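Local coordinates for DisA protein (Sorangium cellulosum, PDB 6CCA) that probably transfers methyl groups to carbon, building a gem-dimethyl group on the growing polyketide chain of a trans-acyltransferase assembly line, at residues Phe64-Leu68 with Leu158-Tyr162; Phe73-Phe79 with Leu91-Leu95; Leu95-Phe101 with Leu168-Gln172; Tyr154-Leu158 with Phe343-Ser347. All blocks are in the same frame, centred on the assembly; numbering follows the deposited sequence.

Contact 1. Residues Phe64-Leu68 with Leu158-Tyr162; sequences FSEDL and LWACY
The indole of Trp159 meets the phenyl ring of Phe64 at that ring's edge, Trp159 CE3 lying close to the Phe64 plane and 4.4 Å from Phe64 CZ, while one indole face is covered within its own helix by Tyr162 CD2, offset toward the rim. Leu68 reaches both the Trp159 and Tyr162 rings from the other helix, its CD1 methyl standing 3.6 Å from Trp159 CZ3 and 3.5 Å from Tyr162 CD1, oblique to each. With CG set anti to the backbone N (chi1 -167°), the Leu68 branches swing across to the other helix, and the second methyl, CD2, settles 3.9 Å from Leu158 CB. Leu158 answers with CD1, which comes to 4.2 Å from Phe64 CE2 and to 3.5 Å from Ser65 OG.

The axes of segments 64-68 and 158-162 run nearly parallel, at 8°, with a closest approach of 11.6 Å, a wide spacing that suits large side chains: leucine and aromatic rings can bridge it, and the small Ser65 fits where Leu158 comes close. Helix 135-146 adds to the apolar layer through Leu145, which touches Phe64, and Met142, which touches Trp159. The polar tips are served by other partners: Ser65 OG bonds to Leu61 O in the preceding turn and Tyr162 OH to Lys135 NZ. Since no hydrogen bond or salt bridge joins the two segments, helices 55-75 and 152-163 are held together here by dispersion and the exclusion of water, and the serine hydroxyl can be buried against a leucine methyl because its own helix satisfies it.

Contact 2. Residues Phe73-Phe79 with Leu91-Leu95; sequences FQDMGAF and LRERL
A Schellman motif ends helix 55-75 here, and the turn that follows packs against the last residues of helix 88-95. Gly77 takes a positive phi (83°), which glycine accepts more easily than residues with a side chain; Gly77 N bonds back to Gln74 O and Ala78 N to Phe73 O, which turns the chain so that Ala78 faces the second helix. Leu95 fills the middle of the contact. Its CD1 methyl lies at the edge of the Phe73 ring, 3.8 Å from Phe73 CE1, and CD2 comes to 3.7 Å from Met76 CB. The Met76 chain bends at chi3 (87°), carrying CE back to 4.0 Å from Leu95 CB.

One turn earlier, Leu91 divides its methyls in the same way: CD1 is 3.9 Å from Ala78 CB, where a small residue suits the close approach, and CD2 is 3.6 Å from Phe79 CZ. Phe79 also lays CE2 over one face of the Phe73 ring, so the two rings build a common apolar wall, which Leu112 of helix 102-114 extends. Outside this apolar layer, the Arg94 side chain forms a salt bridge with Glu86. Gln74 NE2 binds Phe79 O at 3.1 Å, fastening the turn to its own helix. A positive-phi glycine with two bonds into the last turn is the Schellman motif; here the apolar residues around it, Phe73, Met76 and Ala78, meet helix 88-95.

Contact 3. Residues Leu95-Phe101 with Leu168-Gln172; sequences LGVAGRF and LLRGQ
Arg170 grips Leu95 O side-on with two nitrogens. The shorter bond, from Arg170 NE at 2.8 Å, is nearly straight (167° at the hydrogen) and meets the oxygen almost head-on, whereas Arg170 NH2 reaches the same Leu95 O at 3.2 Å along a more bent path. The oxygen lies in the guanidinium plane, and the side chain, extended from CG to NE, places the group over the end of helix 88-95. A second polar link joins backbone to backbone: Ala98 N donates to Leu169 O at 3.0 Å, with the donor in the carbonyl plane. Leu169 O also has Val97 CA at 3.6 Å in a CH···O contact, and the edge of the Phe101 ring, through CD2, at 3.5 Å. Apolar contacts are lighter, Phe101 CB standing 4.3 Å from Leu169 CD1.

Behind these groups stand two helix ends. Gly96, at positive phi (96°), closes helix 88-95 in a Schellman motif, with Val97 N bonded to Arg92 O; Gly171 closes the other helix in the same fashion. Lacking side chains, Gly96 and Gly171 can lie against Arg170 CG and Ala98 CB respectively; Gly96 O accepts a CA-H···O contact from Arg170 CA at 3.4 Å. Farther out, Tyr105 and Leu104 of helix 102-114 touch Val97 and Leu169, and Met76 packs on Arg170. A carbonyl at a helix C-terminus lies at the negative end of the helix dipole, so the arginine's positive charge beside Leu95 O probably offsets part of it, while Ala98 N satisfies a carbonyl at the second terminus.

Contact 4. Residues Tyr154-Leu158 with Phe343-Ser347; sequences YVRLL and FLTLS
Phe343 forms the tight centre of this contact, pressed on one face by Tyr154, whose ring edge is directed at it in a T-shaped (edge-to-face) stack with centroids 5.0 Å apart and planes at 72°. Tyr154 CD2 comes to 3.5 Å from Phe343 CZ, offset toward the rim, and Tyr154 CB adds an off-centre CH-pi contact to the same ring. The opposite face carries Ser347 OG, held there by its 2.7 Å bond to Phe343 O one turn back; a small hydroxyl can sit over the rim of the ring while its hydrogen bond is spent on Phe343 O. At the ring's edge Leu158 CG lies 3.6 Å from Phe343 CD1. Phe343 has CG anti to its backbone N (chi1 164°), which carries the phenyl across to helix 152-163.

Packing is lighter around Ser347 and Leu346, where Leu157 CD2 stays 4.0 Å from Ser347 CB and Leu158 CD2 3.9 Å from Leu346 CB. Even this margin is buried rather than open to solvent. Tyr154 OH bonds Asn195 OD1, and its ring also meets Phe58 edge-to-face. Helix 342-346 is thus wedged between helix 152-163 and helix 102-114, with Leu191 of helix 189-192 touching Phe343 and helix 55-75 reaching Leu158 and Leu346.

From the N terminus, helix 55-75 supplies the first segment of both contact 1 and contact 2. Contact 2 closes first, a short loop from the end of that helix to helix 88-95, nested inside the much longer loop that contact 1 closes on helix 152-163. Contact 3 opens at Leu95, shared with contact 2, and closes beyond contact 1, so the loops of contacts 1 and 3 cross. Contact 4 opens on helix 152-163, shares Leu158 with contact 1, crosses contact 3 and closes at helix 342-346, past the parallel strands of the methyltransferase sheet (226-337). Together they tie the N-terminal helices to that later helix.

Contact 1. Residues Phe64-Leu68 with Leu158-Tyr162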
# COMPACT_ATOMS: atom_id res chain seq x y z
N PHE A 64 -7.45 -12.49 14.63
CA PHE A 64 -7.90 -11.43 15.50
C PHE A 64 -8.84 -10.44 14.78
O PHE A 64 -9.83 -10.06 15.31
CB PHE A 64 -6.69 -10.75 16.11
CG PHE A 64 -7.00 -9.51 16.88
CD1 PHE A 64 -7.62 -9.57 18.10
CD2 PHE A 64 -6.61 -8.29 16.41
CE1 PHE A 64 -7.88 -8.45 18.80
CE2 PHE A 64 -6.86 -7.14 17.13
CZ PHE A 64 -7.49 -7.23 18.34
N SER A 65 -8.48 -10.06 13.57
CA SER A 65 -9.30 -9.13 12.82
C SER A 65 -10.71 -9.69 12.62
O SER A 65 -11.67 -8.97 12.70
CB SER A 65 -8.64 -8.80 11.47
OG SER A 65 -7.37 -8.18 11.67
N GLU A 66 -10.82 -10.98 12.34
CA GLU A 66 -12.10 -11.63 12.19
C GLU A 66 -12.97 -11.53 13.46
O GLU A 66 -14.14 -11.17 13.38
CB GLU A 66 -11.87 -13.11 11.86
CG GLU A 66 -11.30 -13.31 10.49
CD GLU A 66 -10.79 -14.73 10.25
OE1 GLU A 66 -10.67 -15.53 11.18
OE2 GLU A 66 -10.54 -14.99 9.08
N ASP A 67 -12.36 -11.89 14.59
CA ASP A 67 -13.00 -11.84 15.88
C ASP A 67 -13.40 -10.42 16.32
O ASP A 67 -14.49 -10.17 16.78
CB ASP A 67 -12.08 -12.44 16.89
CG ASP A 67 -11.82 -13.96 16.63
OD1 ASP A 67 -12.44 -14.58 15.72
OD2 ASP A 67 -10.90 -14.47 17.23
N LEU A 68 -12.50 -9.47 16.06
CA LEU A 68 -12.75 -8.06 16.33
C LEU A 68 -13.94 -7.58 15.53
O LEU A 68 -14.75 -6.80 16.03
CB LEU A 68 -11.46 -7.26 15.93
CG LEU A 68 -11.40 -5.81 16.42
CD1 LEU A 68 -11.50 -5.63 17.96
CD2 LEU A 68 -10.12 -5.20 15.82
N LEU A 158 -5.79 -1.13 14.80
CA LEU A 158 -7.10 -1.81 14.75
C LEU A 158 -7.90 -1.51 16.00
O LEU A 158 -9.11 -1.33 15.93
CB LEU A 158 -6.93 -3.30 14.65
CG LEU A 158 -6.46 -3.81 13.31
CD1 LEU A 158 -6.43 -5.30 13.36
CD2 LEU A 158 -7.47 -3.42 12.21
N TRP A 159 -7.26 -1.52 17.16
CA TRP A 159 -7.95 -1.22 18.43
C TRP A 159 -8.47 0.21 18.48
O TRP A 159 -9.62 0.43 18.86
CB TRP A 159 -7.08 -1.54 19.65
CG TRP A 159 -7.89 -1.64 20.91
CD1 TRP A 159 -7.97 -0.71 21.91
CD2 TRP A 159 -8.86 -2.65 21.22
NE1 TRP A 159 -8.89 -1.14 22.85
CE2 TRP A 159 -9.46 -2.30 22.44
CE3 TRP A 159 -9.23 -3.83 20.59
CZ2 TRP A 159 -10.39 -3.12 23.07
CZ3 TRP A 159 -10.19 -4.62 21.19
CH2 TRP A 159 -10.75 -4.27 22.43
N ALA A 160 -7.72 1.17 17.94
CA ALA A 160 -8.21 2.55 17.87
C ALA A 160 -9.44 2.65 16.95
O ALA A 160 -10.40 3.36 17.23
CB ALA A 160 -7.09 3.51 17.41
N CYS A 161 -9.42 1.92 15.85
CA CYS A 161 -10.55 1.94 14.92
C CYS A 161 -11.74 1.24 15.61
O CYS A 161 -12.86 1.72 15.56
CB CYS A 161 -10.22 1.18 13.65
SG CYS A 161 -9.06 2.10 12.57
N TYR A 162 -11.46 0.07 16.23
CA TYR A 162 -12.48 -0.72 16.96
C TYR A 162 -13.31 0.15 17.91
O TYR A 162 -14.58 0.17 17.92
CB TYR A 162 -11.86 -1.89 17.72
CG TYR A 162 -12.82 -2.40 18.77
CD1 TYR A 162 -13.88 -3.17 18.41
CD2 TYR A 162 -12.66 -2.10 20.10
CE1 TYR A 162 -14.81 -3.60 19.34
CE2 TYR A 162 -13.60 -2.48 21.05
CZ TYR A 162 -14.67 -3.25 20.67
OH TYR A 162 -15.64 -3.65 21.58

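Contact 2. Residues Phe73-Phe79 with Leu91-Leu95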
# COMPACT_ATOMS: atom_id res chain seq x y z
N PHE A 73 -19.83 -5.70 15.09
CA PHE A 73 -21.28 -5.95 14.88
C PHE A 73 -22.08 -6.15 16.20
O PHE A 73 -23.19 -5.57 16.35
CB PHE A 73 -21.49 -7.12 13.94
CG PHE A 73 -21.27 -6.78 12.49
CD1 PHE A 73 -22.28 -6.19 11.73
CD2 PHE A 73 -20.09 -7.08 11.88
CE1 PHE A 73 -22.10 -5.89 10.39
CE2 PHE A 73 -19.88 -6.80 10.53
CZ PHE A 73 -20.88 -6.22 9.77
N GLN A 74 -21.55 -6.95 17.13
CA GLN A 74 -22.23 -7.19 18.39
C GLN A 74 -22.40 -5.92 19.16
O GLN A 74 -23.52 -5.66 19.70
CB GLN A 74 -21.51 -8.20 19.25
CG GLN A 74 -21.47 -9.55 18.59
CD GLN A 74 -20.80 -10.60 19.37
OE1 GLN A 74 -19.97 -10.35 20.26
NE2 GLN A 74 -21.16 -11.85 19.05
N ASP A 75 -21.34 -5.09 19.19
CA ASP A 75 -21.47 -3.73 19.75
C ASP A 75 -22.55 -2.92 19.08
O ASP A 75 -23.09 -2.07 19.71
CB ASP A 75 -20.18 -2.94 19.60
CG ASP A 75 -19.04 -3.50 20.46
OD1 ASP A 75 -19.28 -4.26 21.42
OD2 ASP A 75 -17.88 -3.15 20.20
N MET A 76 -22.81 -3.10 17.80
CA MET A 76 -23.91 -2.43 17.14
C MET A 76 -25.28 -3.16 17.27
O MET A 76 -26.24 -2.73 16.64
CB MET A 76 -23.56 -2.19 15.70
CG MET A 76 -22.43 -1.19 15.49
SD MET A 76 -21.77 -1.18 13.84
CE MET A 76 -22.86 -0.03 13.08
N GLY A 77 -25.34 -4.26 18.02
CA GLY A 77 -26.58 -5.02 18.23
C GLY A 77 -26.89 -6.01 17.12
O GLY A 77 -28.07 -6.28 16.82
N ALA A 78 -25.85 -6.52 16.46
CA ALA A 78 -26.01 -7.57 15.46
C ALA A 78 -25.13 -8.76 15.74
O ALA A 78 -24.03 -8.70 16.36
CB ALA A 78 -25.77 -7.01 14.06
N PHE A 79 -25.65 -9.90 15.33
CA PHE A 79 -24.98 -11.13 15.45
C PHE A 79 -24.56 -11.46 16.87
O PHE A 79 -23.51 -12.05 17.06
CB PHE A 79 -23.72 -11.14 14.53
CG PHE A 79 -23.99 -10.74 13.14
CD1 PHE A 79 -25.16 -11.10 12.49
CD2 PHE A 79 -23.01 -10.06 12.40
CE1 PHE A 79 -25.40 -10.76 11.18
CE2 PHE A 79 -23.24 -9.71 11.10
CZ PHE A 79 -24.45 -10.04 10.46
N LEU A 91 -30.52 -5.29 7.52
CA LEU A 91 -29.50 -4.98 8.50
C LEU A 91 -28.69 -3.74 8.16
O LEU A 91 -28.52 -2.92 8.98
CB LEU A 91 -28.59 -6.17 8.68
CG LEU A 91 -27.52 -6.12 9.75
CD1 LEU A 91 -28.14 -6.01 11.12
CD2 LEU A 91 -26.60 -7.30 9.67
N ARG A 92 -28.22 -3.61 6.94
CA ARG A 92 -27.43 -2.46 6.55
C ARG A 92 -28.14 -1.21 6.92
O ARG A 92 -27.60 -0.31 7.45
CB ARG A 92 -27.16 -2.48 5.07
CG ARG A 92 -26.64 -1.20 4.46
CD ARG A 92 -25.87 -1.56 3.22
NE ARG A 92 -25.93 -0.73 2.02
CZ ARG A 92 -25.26 0.42 1.80
NH1 ARG A 92 -24.53 0.97 2.75
NH2 ARG A 92 -25.34 1.03 0.64
N GLU A 93 -29.41 -1.17 6.59
CA GLU A 93 -30.27 -0.00 6.86
C GLU A 93 -30.48 0.15 8.32
O GLU A 93 -30.39 1.24 8.86
CB GLU A 93 -31.65 -0.12 6.15
CG GLU A 93 -31.58 -0.46 4.65
CD GLU A 93 -30.47 0.27 3.87
OE1 GLU A 93 -30.13 1.41 4.26
OE2 GLU A 93 -29.95 -0.27 2.86
N ARG A 94 -30.78 -0.94 8.97
CA ARG A 94 -30.98 -0.88 10.39
C ARG A 94 -29.74 -0.42 11.18
O ARG A 94 -29.89 0.25 12.21
CB ARG A 94 -31.39 -2.24 10.89
CG ARG A 94 -31.43 -2.30 12.42
CD ARG A 94 -31.80 -3.68 12.87
NE ARG A 94 -30.86 -4.19 13.86
CZ ARG A 94 -30.49 -5.47 13.95
NH1 ARG A 94 -30.94 -6.38 13.10
NH2 ARG A 94 -29.65 -5.83 14.89
N LEU A 95 -28.54 -0.82 10.75
CA LEU A 95 -27.31 -0.42 11.47
C LEU A 95 -26.90 0.99 11.16
O LEU A 95 -26.17 1.60 11.95
CB LEU A 95 -26.13 -1.35 11.11
CG LEU A 95 -26.20 -2.77 11.64
CD1 LEU A 95 -25.04 -3.60 11.10
CD2 LEU A 95 -26.19 -2.75 13.15

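Contact 3. Residues Leu95-Phe101 with Leu168-Gln172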
# COMPACT_ATOMS: atom_id res chain seq x y z
N LEU A 95 -28.54 -0.82 10.75
CA LEU A 95 -27.31 -0.42 11.47
C LEU A 95 -26.90 0.99 11.16
O LEU A 95 -26.17 1.60 11.95
CB LEU A 95 -26.13 -1.35 11.11
CG LEU A 95 -26.20 -2.77 11.64
CD1 LEU A 95 -25.04 -3.60 11.10
CD2 LEU A 95 -26.19 -2.75 13.15
N GLY A 96 -27.31 1.51 10.00
CA GLY A 96 -27.04 2.92 9.65
C GLY A 96 -25.80 3.11 8.80
O GLY A 96 -25.23 4.17 8.73
N VAL A 97 -25.40 2.06 8.11
CA VAL A 97 -24.17 2.10 7.36
C VAL A 97 -24.24 3.16 6.28
O VAL A 97 -25.21 3.26 5.56
CB VAL A 97 -23.89 0.75 6.74
CG1 VAL A 97 -22.69 0.80 5.79
CG2 VAL A 97 -23.72 -0.28 7.84
N ALA A 98 -23.17 3.93 6.16
CA ALA A 98 -23.15 5.05 5.27
C ALA A 98 -23.10 4.54 3.88
O ALA A 98 -22.41 3.56 3.59
CB ALA A 98 -21.93 5.93 5.53
N GLY A 99 -23.77 5.28 2.99
CA GLY A 99 -23.81 4.86 1.63
C GLY A 99 -22.44 4.57 1.06
O GLY A 99 -22.27 3.57 0.37
N ARG A 100 -21.44 5.43 1.34
CA ARG A 100 -20.12 5.23 0.71
C ARG A 100 -19.45 3.92 1.20
O ARG A 100 -18.47 3.44 0.58
CB ARG A 100 -19.20 6.42 0.95
CG ARG A 100 -18.71 6.53 2.38
CD ARG A 100 -17.45 7.37 2.54
NE ARG A 100 -17.69 8.52 3.40
CZ ARG A 100 -16.91 9.60 3.44
NH1 ARG A 100 -15.82 9.69 2.68
NH2 ARG A 100 -17.24 10.60 4.25
N PHE A 101 -19.97 3.36 2.29
CA PHE A 101 -19.59 2.01 2.81
C PHE A 101 -20.44 0.76 2.48
O PHE A 101 -20.31 -0.30 3.13
CB PHE A 101 -19.40 2.13 4.34
CG PHE A 101 -18.29 3.06 4.72
CD1 PHE A 101 -17.06 3.01 4.03
CD2 PHE A 101 -18.45 3.97 5.72
CE1 PHE A 101 -16.01 3.85 4.36
CE2 PHE A 101 -17.41 4.81 6.08
CZ PHE A 101 -16.18 4.75 5.40
N LEU A 168 -17.65 5.26 12.76
CA LEU A 168 -16.97 5.25 11.49
C LEU A 168 -17.91 4.74 10.41
O LEU A 168 -18.05 5.33 9.34
CB LEU A 168 -15.71 4.38 11.58
CG LEU A 168 -14.54 5.05 12.32
CD1 LEU A 168 -13.46 4.08 12.64
CD2 LEU A 168 -13.92 6.18 11.50
N LEU A 169 -18.54 3.61 10.69
CA LEU A 169 -19.27 2.89 9.69
C LEU A 169 -20.56 3.61 9.33
O LEU A 169 -20.99 3.55 8.16
CB LEU A 169 -19.57 1.50 10.23
CG LEU A 169 -19.73 0.32 9.33
CD1 LEU A 169 -18.69 0.28 8.21
CD2 LEU A 169 -19.74 -0.94 10.21
N ARG A 170 -21.14 4.30 10.32
CA ARG A 170 -22.30 5.15 10.12
C ARG A 170 -21.90 6.48 9.48
O ARG A 170 -22.77 7.24 9.17
CB ARG A 170 -23.01 5.44 11.43
CG ARG A 170 -23.71 4.24 12.02
CD ARG A 170 -24.04 4.35 13.50
NE ARG A 170 -24.76 3.11 13.83
CZ ARG A 170 -24.79 2.47 15.00
NH1 ARG A 170 -24.15 2.91 16.05
NH2 ARG A 170 -25.49 1.35 15.10
N GLY A 171 -20.61 6.75 9.29
CA GLY A 171 -20.14 8.02 8.72
C GLY A 171 -20.34 9.20 9.67
O GLY A 171 -20.34 10.35 9.23
N GLN A 172 -20.51 8.90 10.96
CA GLN A 172 -20.72 9.93 11.95
C GLN A 172 -19.39 10.52 12.43
O GLN A 172 -19.40 11.47 13.21
CB GLN A 172 -21.37 9.37 13.19
CG GLN A 172 -22.60 8.52 13.08
CD GLN A 172 -23.00 8.03 14.47
OE1 GLN A 172 -22.78 6.89 14.85
NE2 GLN A 172 -23.50 8.93 15.26

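Contact 4. Residues Tyr154-Leu158 with Phe343-Ser347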
# COMPACT_ATOMS: atom_id res chain seq x y z
N TYR A 154 0.09 -2.51 14.28
CA TYR A 154 -1.12 -2.92 13.56
C TYR A 154 -2.25 -3.18 14.57
O TYR A 154 -3.39 -2.73 14.35
CB TYR A 154 -0.86 -4.17 12.71
CG TYR A 154 0.30 -3.98 11.72
CD1 TYR A 154 1.62 -4.13 12.15
CD2 TYR A 154 0.08 -3.70 10.42
CE1 TYR A 154 2.67 -3.91 11.33
CE2 TYR A 154 1.14 -3.45 9.54
CZ TYR A 154 2.45 -3.58 10.00
OH TYR A 154 3.59 -3.39 9.20
N VAL A 155 -1.93 -3.85 15.66
CA VAL A 155 -2.90 -4.15 16.72
C VAL A 155 -3.43 -2.83 17.30
O VAL A 155 -4.64 -2.60 17.44
CB VAL A 155 -2.29 -5.02 17.82
CG1 VAL A 155 -3.22 -5.16 19.01
CG2 VAL A 155 -1.98 -6.41 17.26
N ARG A 156 -2.49 -1.94 17.61
CA ARG A 156 -2.82 -0.62 18.12
C ARG A 156 -3.80 0.11 17.20
O ARG A 156 -4.84 0.60 17.65
CB ARG A 156 -1.55 0.22 18.30
CG ARG A 156 -0.82 -0.04 19.61
CD ARG A 156 0.23 1.03 19.88
NE ARG A 156 -0.37 2.36 20.05
CZ ARG A 156 -0.22 3.36 19.19
NH1 ARG A 156 0.52 3.20 18.10
NH2 ARG A 156 -0.80 4.53 19.43
N LEU A 157 -3.46 0.19 15.92
CA LEU A 157 -4.32 0.86 14.96
C LEU A 157 -5.74 0.21 14.90
O LEU A 157 -6.74 0.89 14.82
CB LEU A 157 -3.69 0.83 13.58
CG LEU A 157 -4.60 1.45 12.50
CD1 LEU A 157 -4.96 2.87 12.90
CD2 LEU A 157 -3.95 1.47 11.11
N LEU A 158 -5.79 -1.13 14.80
CA LEU A 158 -7.10 -1.81 14.75
C LEU A 158 -7.90 -1.51 16.00
O LEU A 158 -9.11 -1.33 15.93
CB LEU A 158 -6.93 -3.30 14.65
CG LEU A 158 -6.46 -3.81 13.31
CD1 LEU A 158 -6.43 -5.30 13.36
CD2 LEU A 158 -7.47 -3.42 12.21
N PHE A 343 -6.66 -6.93 8.15
CA PHE A 343 -6.13 -5.73 8.78
C PHE A 343 -6.32 -4.54 7.92
O PHE A 343 -6.66 -3.45 8.37
CB PHE A 343 -4.61 -5.89 9.07
CG PHE A 343 -3.95 -4.56 9.34
CD1 PHE A 343 -4.16 -3.91 10.57
CD2 PHE A 343 -3.23 -3.90 8.37
CE1 PHE A 343 -3.62 -2.63 10.85
CE2 PHE A 343 -2.72 -2.62 8.59
CZ PHE A 343 -2.89 -1.98 9.85
N LEU A 344 -6.02 -4.67 6.63
CA LEU A 344 -6.22 -3.57 5.71
C LEU A 344 -7.67 -3.25 5.44
O LEU A 344 -8.09 -2.06 5.38
CB LEU A 344 -5.51 -3.88 4.36
CG LEU A 344 -3.98 -3.89 4.48
CD1 LEU A 344 -3.42 -4.31 3.10
CD2 LEU A 344 -3.41 -2.54 4.87
N THR A 345 -8.47 -4.29 5.19
CA THR A 345 -9.89 -4.04 4.95
C THR A 345 -10.51 -3.20 6.08
O THR A 345 -11.24 -2.25 5.83
CB THR A 345 -10.70 -5.34 4.76
OG1 THR A 345 -10.20 -6.05 3.59
CG2 THR A 345 -12.21 -5.00 4.60
N LEU A 346 -10.18 -3.53 7.31
CA LEU A 346 -10.78 -2.85 8.48
C LEU A 346 -10.29 -1.40 8.66
O LEU A 346 -11.06 -0.59 9.13
CB LEU A 346 -10.51 -3.60 9.76
CG LEU A 346 -11.19 -4.92 9.91
CD1 LEU A 346 -10.74 -5.62 11.19
CD2 LEU A 346 -12.67 -4.65 9.89
N SER A 347 -9.04 -1.13 8.25
CA SER A 347 -8.36 0.13 8.44
C SER A 347 -8.32 0.97 7.18
O SER A 347 -9.11 1.94 7.07
CB SER A 347 -7.01 -0.03 9.06
OG SER A 347 -6.08 -0.83 8.37